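Local coordinates for heparin binding protein (Homo sapiens, PDB 1A7S) that binds heparin, kills many species of Gram-negative bacteria and attracts monocytes and fibroblasts, being a neutrophil-granule homologue of the serine proteases, at residues A[1-5]-A[125-131]; A[110-115]-A[206-211]. One frame throughout, in Å; residues are numbered along the deposited sequence.

Contact 1: A[1-5]-A[125-131]; sequences IVGGR and VAGWGSQ. With NAG (2-acetamido-2-deoxy-beta-D-glucopyranose), chain B; EOH (ethanol), chain G.
The mature amino terminus, Ile1, is tucked against the end of strand 122-127 and the loop after it. Residues 1-5 form an extended lead-in, kinked at Gly3 (phi/psi 77/16); at Gly4 an ideal CB would lie 2.9 Å from Ile1 CG2. CA atoms are nearest at Ile1-Gly129 (5.1 Å) and Val2-Gln131 (4.3 Å). Ile1 adopts the m,m rotamer (-60°, -70°), laying its side chain along the strand: CG1 is 3.6 Å from Gly127 N, and CD1 is 4.2 Å from Val125 CG1. Gln131 (m, p, chi3 65°) folds back so that NE2 donates to Ile1 O (2.9 Å, 163°) and weakly to Gly129 O (3.0 Å). Val2, chi1 p, rests CG2 3.2 Å from Gln131 O. Arg5 (t, t, m) leaves the interface; its NH1 reaches O3 of the chain B NAG at 3.2 Å.

The terminal Ile1 N donates to Ser130 O (2.9 Å), weakly to Gly129 O (3.2 Å), and to a water at 2.9 Å that itself donates to Gly127 O (2.9 Å) and Gly129 O (2.7 Å). Ile1 N is also hydrogen-bonded to Asp174 OD2, while Asp174 OD1 accepts from Gly129 N. This is the activation pocket of peptidase S1 proteins, in the state reached after zymogen cleavage. A buried terminal ammonium surrounded by carbonyls, water and a carboxylate implies that this packing requires the free N-terminus.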
ATOM      1  N   ILE A   1      -5.298  -2.906  10.169  1.00  7.92           N
ATOM      2  CA  ILE A   1      -4.126  -2.617  11.068  1.00  8.40           C
ATOM      3  C   ILE A   1      -4.468  -3.058  12.461  1.00  8.26           C
ATOM      4  O   ILE A   1      -5.514  -2.665  12.973  1.00  9.51           O
ATOM      5  CB  ILE A   1      -3.823  -1.111  11.032  1.00  8.17           C
ATOM      6  CG1 ILE A   1      -3.474  -0.568   9.621  1.00  8.42           C
ATOM      7  CG2 ILE A   1      -2.757  -0.710  12.058  1.00  9.67           C
ATOM      8  CD1 ILE A   1      -2.103  -1.041   9.070  1.00 10.91           C
ATOM      9  N   VAL A   2      -3.543  -3.830  13.050  1.00  8.74           N
ATOM     10  CA  VAL A   2      -3.636  -4.242  14.432  1.00  9.83           C
ATOM     11  C   VAL A   2      -2.721  -3.414  15.280  1.00  9.40           C
ATOM     12  O   VAL A   2      -1.630  -3.026  14.853  1.00 10.58           O
ATOM     13  CB  VAL A   2      -3.334  -5.776  14.564  1.00 11.12           C
ATOM     14  CG1 VAL A   2      -2.069  -6.226  14.006  1.00 14.91           C
ATOM     15  CG2 VAL A   2      -3.587  -6.204  16.011  1.00 15.54           C
ATOM     16  N   GLY A   3      -3.169  -3.051  16.489  1.00 11.26           N
ATOM     17  CA  GLY A   3      -2.302  -2.360  17.409  1.00 11.96           C
ATOM     18  C   GLY A   3      -2.100  -0.915  17.092  1.00 13.12           C
ATOM     19  O   GLY A   3      -1.130  -0.318  17.597  1.00 15.76           O
ATOM     20  N   GLY A   4      -2.926  -0.334  16.271  1.00 11.72           N
ATOM     21  CA  GLY A   4      -2.817   1.027  15.816  1.00 13.33           C
ATOM     22  C   GLY A   4      -3.821   1.981  16.446  1.00 11.34           C
ATOM     23  O   GLY A   4      -4.586   1.623  17.317  1.00 13.75           O
ATOM     24  N   ARG A   5      -3.786   3.190  15.959  1.00 10.64           N
ATOM     25  CA  ARG A   5      -4.633   4.311  16.369  1.00 11.00           C
ATOM     26  C   ARG A   5      -5.470   4.792  15.195  1.00  9.75           C
ATOM     27  O   ARG A   5      -5.060   4.703  14.034  1.00  9.06           O
ATOM     28  CB  ARG A   5      -3.721   5.463  16.817  1.00 13.65           C
ATOM     29  CG  ARG A   5      -4.224   6.749  17.233  1.00 23.96           C
ATOM     30  CD  ARG A   5      -3.138   7.754  17.659  1.00 28.49           C
ATOM     31  NE  ARG A   5      -2.425   7.189  18.833  1.00 35.37           N
ATOM     32  CZ  ARG A   5      -1.249   7.664  19.222  1.00 39.81           C
ATOM     33  NH1 ARG A   5      -0.602   8.608  18.524  1.00 38.10           N
ATOM     34  NH2 ARG A   5      -0.682   7.115  20.281  1.00 53.53           N
ATOM     35  N   VAL A 125       2.716   2.527   8.999  1.00  7.67           N
ATOM     36  CA  VAL A 125       1.840   1.892   8.048  1.00  7.64           C
ATOM     37  C   VAL A 125       0.416   2.221   8.410  1.00  7.28           C
ATOM     38  O   VAL A 125       0.084   2.164   9.652  1.00  9.16           O
ATOM     39  CB  VAL A 125       2.131   0.394   7.885  1.00  8.87           C
ATOM     40  CG1 VAL A 125       2.061  -0.402   9.124  1.00 11.86           C
ATOM     41  CG2 VAL A 125       1.344  -0.153   6.736  1.00 11.20           C
ATOM     42  N   ALA A 126      -0.422   2.555   7.514  1.00  7.04           N
ATOM     43  CA  ALA A 126      -1.804   2.923   7.690  1.00  7.14           C
ATOM     44  C   ALA A 126      -2.683   2.121   6.727  1.00  7.89           C
ATOM     45  O   ALA A 126      -2.298   1.779   5.622  1.00  9.65           O
ATOM     46  CB  ALA A 126      -1.997   4.413   7.489  1.00  8.40           C
ATOM     47  N   GLY A 127      -3.947   1.938   7.107  1.00  7.36           N
ATOM     48  CA  GLY A 127      -4.880   1.250   6.287  1.00  8.05           C
ATOM     49  C   GLY A 127      -6.210   1.024   6.943  1.00  6.91           C
ATOM     50  O   GLY A 127      -6.387   1.351   8.129  1.00  7.41           O
ATOM     51  N   TRP A 128      -7.124   0.441   6.189  1.00  6.78           N
ATOM     52  CA  TRP A 128      -8.482   0.163   6.630  1.00  6.94           C
ATOM     53  C   TRP A 128      -8.650  -1.309   7.011  1.00  7.58           C
ATOM     54  O   TRP A 128      -9.791  -1.788   7.171  1.00  8.22           O
ATOM     55  CB  TRP A 128      -9.489   0.561   5.591  1.00  7.13           C
ATOM     56  CG  TRP A 128      -9.692   2.026   5.371  1.00  7.21           C
ATOM     57  CD1 TRP A 128     -10.576   2.797   6.080  1.00  7.76           C
ATOM     58  CD2 TRP A 128      -9.081   2.888   4.427  1.00  7.69           C
ATOM     59  NE1 TRP A 128     -10.553   4.082   5.609  1.00  7.71           N
ATOM     60  CE2 TRP A 128      -9.648   4.174   4.598  1.00  7.71           C
ATOM     61  CE3 TRP A 128      -8.084   2.712   3.447  1.00  8.03           C
ATOM     62  CZ2 TRP A 128      -9.254   5.262   3.828  1.00  8.53           C
ATOM     63  CZ3 TRP A 128      -7.731   3.798   2.666  1.00  9.40           C
ATOM     64  CH2 TRP A 128      -8.332   5.049   2.872  1.00  8.91           C
ATOM     65  N   GLY A 129      -7.549  -2.051   7.147  1.00  7.04           N
ATOM     66  CA  GLY A 129      -7.645  -3.472   7.428  1.00  7.73           C
ATOM     67  C   GLY A 129      -8.176  -3.815   8.764  1.00  7.90           C
ATOM     68  O   GLY A 129      -8.437  -2.972   9.637  1.00  8.64           O
ATOM     69  N   SER A 130      -8.398  -5.133   8.974  1.00  8.15           N
ATOM     70  CA  SER A 130      -8.910  -5.634  10.236  1.00  9.01           C
ATOM     71  C   SER A 130      -7.867  -5.565  11.358  1.00  8.64           C
ATOM     72  O   SER A 130      -6.705  -5.209  11.147  1.00  8.57           O
ATOM     73  CB  SER A 130      -9.301  -7.114  10.044  1.00  9.18           C
ATOM     74  OG  SER A 130      -8.145  -7.887   9.725  1.00  9.33           O
ATOM     75  N   GLN A 131      -8.296  -5.952  12.534  1.00  9.97           N
ATOM     76  CA  GLN A 131      -7.504  -6.014  13.770  1.00 11.05           C
ATOM     77  C   GLN A 131      -7.065  -7.409  14.127  1.00 11.50           C
ATOM     78  O   GLN A 131      -6.267  -7.623  15.042  1.00 15.66           O
ATOM     79  CB  GLN A 131      -8.097  -5.301  14.942  1.00 12.76           C
ATOM     80  CG  GLN A 131      -8.182  -3.769  14.824  1.00 12.12           C
ATOM     81  CD  GLN A 131      -9.015  -3.324  13.663  1.00 12.15           C
ATOM     82  OE1 GLN A 131     -10.210  -3.588  13.655  1.00 15.08           O
ATOM     83  NE2 GLN A 131      -8.414  -2.736  12.632  1.00 11.42           N
TER
HETATM   84  C1  NAG B   1       4.549   6.998  17.073  1.00 17.95           C
HETATM   85  C2  NAG B   1       3.394   7.096  18.125  1.00 19.08           C
HETATM   86  C3  NAG B   1       3.345   8.523  18.644  1.00 21.63           C
HETATM   87  C4  NAG B   1       4.762   8.778  19.329  1.00 23.96           C
HETATM   88  C5  NAG B   1       5.747   8.739  18.136  1.00 22.73           C
HETATM   89  C6  NAG B   1       7.190   8.780  18.569  1.00 25.71           C
HETATM   90  C7  NAG B   1       1.426   5.685  17.551  1.00 17.83           C
HETATM   91  C8  NAG B   1       0.231   5.472  16.681  1.00 21.23           C
HETATM   92  N2  NAG B   1       2.099   6.854  17.420  1.00 17.29           N
HETATM   93  O3  NAG B   1       2.415   8.612  19.673  1.00 26.12           O
HETATM   94  O4  NAG B   1       4.646  10.160  19.796  1.00 24.91           O
HETATM   95  O5  NAG B   1       5.792   7.358  17.713  1.00 20.47           O
HETATM   96  O6  NAG B   1       7.342   8.173  19.823  1.00 38.39           O
HETATM   97  O7  NAG B   1       1.832   4.854  18.296  1.00 23.74           O
HETATM   98  C1  EOH G 419       1.011   4.964   5.137  1.00 15.26           C
HETATM   99  C2  EOH G 419       1.782   5.307   6.351  1.00 11.26           C
HETATM  100  O   EOH G 419       0.479   3.596   5.008  1.00  9.49           O
HETATM  101  O   HOH W   1      -7.080  -0.652  10.112  1.00  8.38           O

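Contact 2: A[110-115]-A[206-211]; sequences LPLQNA and VALFRD. With NAG (2-acetamido-2-deoxy-beta-D-glucopyranose), chain C.
Loop 110-115 wraps around the 3-10 turn 206-208 and the first residues of helix 210-218, burying 554 Å² in all. Leu110 to Leu112 run extended, then a type II turn spans Leu112 to Ala115 (Gln113 -48/131, Asn114 70/10), closed by Ala115 N to Leu112 O at 3.0 Å. The nearest CA pair is Gln113-Arg210, 4.9 Å.

Gln113 (t, p, chi3 45°) satisfies both ends of its amide: OE1 accepts from Asp211 N (2.9 Å, 178°), a donor in the helix's first turn, while NE2 donates to Leu208 O (3.0 Å) and to Asn114 OD1 (3.0 Å). Asn114 N donates to Ala207 O (2.9 Å, 168°), which also receives a CA-H...O contact from Gln113 CA at 3.4 Å. Arg210 (t, p, t) sends NH1 to Pro111 O (2.9 Å, 160°); its NE forms a salt bridge with Asp214. Val206 CG1 lies 4.0 Å from both Leu110 CD2 and Pro111 CD, and Ala207 CB 3.9 Å from Pro111 CG. Asn114 ND2 is bonded to C1 of the chain C NAG (1.4 Å). Here the linker between the two beta-barrels docks on the C-terminal helix, as in the chymotrypsin fold.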
ATOM      1  N   LEU A 110       8.745   8.389  -3.900  1.00  6.97           N
ATOM      2  CA  LEU A 110       9.425   7.110  -3.912  1.00  7.01           C
ATOM      3  C   LEU A 110      10.904   7.258  -3.600  1.00  6.96           C
ATOM      4  O   LEU A 110      11.516   8.259  -3.929  1.00  7.61           O
ATOM      5  CB  LEU A 110       9.312   6.481  -5.320  1.00  8.24           C
ATOM      6  CG  LEU A 110       7.916   6.253  -5.860  1.00  8.57           C
ATOM      7  CD1 LEU A 110       7.968   5.870  -7.335  1.00 13.59           C
ATOM      8  CD2 LEU A 110       7.237   5.095  -5.082  1.00 13.63           C
ATOM      9  N   PRO A 111      11.500   6.178  -3.072  1.00  6.93           N
ATOM     10  CA  PRO A 111      12.937   6.121  -2.963  1.00  7.29           C
ATOM     11  C   PRO A 111      13.565   5.997  -4.350  1.00  6.63           C
ATOM     12  O   PRO A 111      12.984   5.451  -5.283  1.00  7.16           O
ATOM     13  CB  PRO A 111      13.164   4.857  -2.141  1.00  8.90           C
ATOM     14  CG  PRO A 111      11.994   3.963  -2.429  1.00 11.75           C
ATOM     15  CD  PRO A 111      10.851   4.885  -2.700  1.00  9.15           C
ATOM     16  N   LEU A 112      14.825   6.426  -4.433  1.00  7.35           N
ATOM     17  CA  LEU A 112      15.636   6.187  -5.610  1.00  7.85           C
ATOM     18  C   LEU A 112      16.053   4.715  -5.688  1.00  8.11           C
ATOM     19  O   LEU A 112      16.065   3.997  -4.660  1.00  8.41           O
ATOM     20  CB  LEU A 112      16.910   7.075  -5.595  1.00  8.07           C
ATOM     21  CG  LEU A 112      16.674   8.568  -5.706  1.00  8.22           C
ATOM     22  CD1 LEU A 112      17.929   9.321  -5.389  1.00  9.71           C
ATOM     23  CD2 LEU A 112      16.172   8.969  -7.093  1.00  8.92           C
ATOM     24  N   GLN A 113      16.334   4.246  -6.883  1.00  7.90           N
ATOM     25  CA  GLN A 113      16.744   2.892  -7.114  1.00  7.51           C
ATOM     26  C   GLN A 113      17.837   2.490  -6.161  1.00  7.96           C
ATOM     27  O   GLN A 113      18.872   3.204  -6.010  1.00  9.37           O
ATOM     28  CB  GLN A 113      17.175   2.699  -8.563  1.00  8.42           C
ATOM     29  CG  GLN A 113      17.651   1.323  -8.958  1.00  8.83           C
ATOM     30  CD  GLN A 113      16.508   0.299  -9.007  1.00  8.40           C
ATOM     31  OE1 GLN A 113      15.458   0.531  -9.511  1.00  9.94           O
ATOM     32  NE2 GLN A 113      16.839  -0.924  -8.493  1.00  9.55           N
ATOM     33  N   ASN A 114      17.705   1.360  -5.510  1.00  8.61           N
ATOM     34  CA  ASN A 114      18.672   0.774  -4.627  1.00  9.29           C
ATOM     35  C   ASN A 114      18.874   1.512  -3.312  1.00 10.96           C
ATOM     36  O   ASN A 114      19.719   1.163  -2.513  1.00 15.40           O
ATOM     37  CB  ASN A 114      20.027   0.476  -5.273  1.00 11.35           C
ATOM     38  CG  ASN A 114      19.986  -0.524  -6.368  1.00 11.55           C
ATOM     39  OD1 ASN A 114      19.012  -1.298  -6.517  1.00 11.66           O
ATOM     40  ND2 ASN A 114      21.009  -0.542  -7.219  1.00 12.97           N
ATOM     41  N   ALA A 115      18.029   2.478  -2.994  1.00 10.09           N
ATOM     42  CA  ALA A 115      18.099   3.147  -1.690  1.00 10.62           C
ATOM     43  C   ALA A 115      17.793   2.063  -0.601  1.00 11.59           C
ATOM     44  O   ALA A 115      17.094   1.109  -0.867  1.00 13.19           O
ATOM     45  CB  ALA A 115      17.073   4.251  -1.546  1.00 11.31           C
ATOM     46  N   VAL A 206      10.396  -1.469  -2.316  1.00  7.32           N
ATOM     47  CA  VAL A 206      10.100  -0.559  -3.413  1.00  7.66           C
ATOM     48  C   VAL A 206      11.347  -0.104  -4.130  1.00  7.22           C
ATOM     49  O   VAL A 206      11.372   0.006  -5.370  1.00  7.98           O
ATOM     50  CB  VAL A 206       9.239   0.604  -2.975  1.00  7.30           C
ATOM     51  CG1 VAL A 206       9.034   1.634  -4.091  1.00  8.20           C
ATOM     52  CG2 VAL A 206       7.858   0.145  -2.524  1.00  8.17           C
ATOM     53  N   ALA A 207      12.394   0.192  -3.388  1.00  7.56           N
ATOM     54  CA  ALA A 207      13.600   0.734  -3.996  1.00  8.02           C
ATOM     55  C   ALA A 207      14.248  -0.196  -5.017  1.00  7.56           C
ATOM     56  O   ALA A 207      15.002   0.259  -5.875  1.00  8.62           O
ATOM     57  CB  ALA A 207      14.607   1.136  -2.945  1.00  8.74           C
ATOM     58  N   LEU A 208      13.953  -1.479  -4.940  1.00  8.07           N
ATOM     59  CA  LEU A 208      14.501  -2.411  -5.952  1.00  8.39           C
ATOM     60  C   LEU A 208      13.868  -2.194  -7.307  1.00  8.07           C
ATOM     61  O   LEU A 208      14.394  -2.678  -8.308  1.00 10.11           O
ATOM     62  CB  LEU A 208      14.250  -3.846  -5.523  1.00 10.42           C
ATOM     63  CG  LEU A 208      14.972  -4.360  -4.302  1.00 12.56           C
ATOM     64  CD1 LEU A 208      14.533  -5.788  -4.003  1.00 15.08           C
ATOM     65  CD2 LEU A 208      16.471  -4.212  -4.528  1.00 20.31           C
ATOM     66  N   PHE A 209      12.676  -1.603  -7.322  1.00  7.87           N
ATOM     67  CA  PHE A 209      11.817  -1.519  -8.527  1.00  8.39           C
ATOM     68  C   PHE A 209      11.697  -0.093  -9.048  1.00  7.72           C
ATOM     69  O   PHE A 209      10.892   0.144  -9.948  1.00  8.02           O
ATOM     70  CB  PHE A 209      10.405  -2.013  -8.159  1.00  9.52           C
ATOM     71  CG  PHE A 209      10.383  -3.464  -7.755  1.00 11.57           C
ATOM     72  CD1 PHE A 209      10.171  -4.403  -8.732  1.00 18.48           C
ATOM     73  CD2 PHE A 209      10.524  -3.840  -6.459  1.00 11.44           C
ATOM     74  CE1 PHE A 209      10.313  -5.742  -8.389  1.00 20.86           C
ATOM     75  CE2 PHE A 209      10.595  -5.149  -6.084  1.00 13.19           C
ATOM     76  CZ  PHE A 209      10.511  -6.117  -7.066  1.00 18.25           C
ATOM     77  N   ARG A 210      12.481   0.865  -8.559  1.00  7.61           N
ATOM     78  CA  ARG A 210      12.254   2.259  -8.993  1.00  7.02           C
ATOM     79  C   ARG A 210      12.421   2.474 -10.474  1.00  6.82           C
ATOM     80  O   ARG A 210      11.617   3.158 -11.097  1.00  7.74           O
ATOM     81  CB  ARG A 210      13.126   3.212  -8.201  1.00  7.22           C
ATOM     82  CG  ARG A 210      13.067   4.649  -8.620  1.00  7.17           C
ATOM     83  CD  ARG A 210      11.666   5.279  -8.457  1.00  8.19           C
ATOM     84  NE  ARG A 210      11.632   6.628  -8.989  1.00  7.90           N
ATOM     85  CZ  ARG A 210      12.019   7.715  -8.334  1.00  7.34           C
ATOM     86  NH1 ARG A 210      12.468   7.657  -7.127  1.00  7.74           N
ATOM     87  NH2 ARG A 210      11.948   8.917  -8.945  1.00  9.97           N
ATOM     88  N   ASP A 211      13.493   1.969 -11.061  1.00  7.63           N
ATOM     89  CA  ASP A 211      13.694   2.165 -12.495  1.00  7.81           C
ATOM     90  C   ASP A 211      12.534   1.527 -13.271  1.00  8.00           C
ATOM     91  O   ASP A 211      12.058   2.095 -14.279  1.00  8.53           O
ATOM     92  CB  ASP A 211      15.022   1.547 -12.956  1.00  8.18           C
ATOM     93  CG  ASP A 211      16.256   2.256 -12.433  1.00  8.33           C
ATOM     94  OD1 ASP A 211      16.169   3.328 -11.840  1.00  8.96           O
ATOM     95  OD2 ASP A 211      17.352   1.688 -12.718  1.00 10.52           O
TER
HETATM   96  C1  NAG C 401      21.102  -1.481  -8.249  1.00 13.79           C
HETATM   97  C2  NAG C 401      22.004  -0.927  -9.400  1.00 15.71           C
HETATM   98  C3  NAG C 401      22.027  -2.017 -10.508  1.00 17.70           C
HETATM   99  C4  NAG C 401      22.569  -3.305  -9.877  1.00 20.69           C
HETATM  100  C5  NAG C 401      21.598  -3.730  -8.716  1.00 21.37           C
HETATM  101  C6  NAG C 401      21.946  -4.996  -8.048  1.00 28.32           C
HETATM  102  C7  NAG C 401      21.757   1.466  -9.956  1.00 17.48           C
HETATM  103  C8  NAG C 401      20.977   2.461 -10.675  1.00 22.32           C
HETATM  104  N2  NAG C 401      21.282   0.195  -9.999  1.00 15.00           N
HETATM  105  O3  NAG C 401      22.927  -1.571 -11.533  1.00 21.47           O
HETATM  106  O4  NAG C 401      22.526  -4.324 -10.890  1.00 25.59           O
HETATM  107  O5  NAG C 401      21.690  -2.646  -7.728  1.00 17.19           O
HETATM  108  O6  NAG C 401      23.219  -4.936  -7.456  1.00 38.39           O
HETATM  109  O7  NAG C 401      22.783   1.720  -9.508  1.00 19.28           O

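Overall arrangement
The contacts sit on opposite sides of the chain's centre, the centre of contact 1 about 12 Å and that of contact 2 about 15 Å from it; their centres are 25 Å apart, and their nearest atoms about 11 Å. Covalent continuity joins them: loop 110-115 leads into strand 122-127, whose end faces Ile1, and segment 206-211 follows strand 201-205 of the same antiparallel sheet. Contact 1 adjoins the former catalytic region, because Asp174 precedes the position of the serine nucleophile in active relatives, a glycine here; contact 2 is structural packing. Contact 2 bears a sugar on Asn114, whereas contact 1 only touches one, through Arg5; C1 of NAG chain B lies 31.4 Å from C1 of NAG chain C.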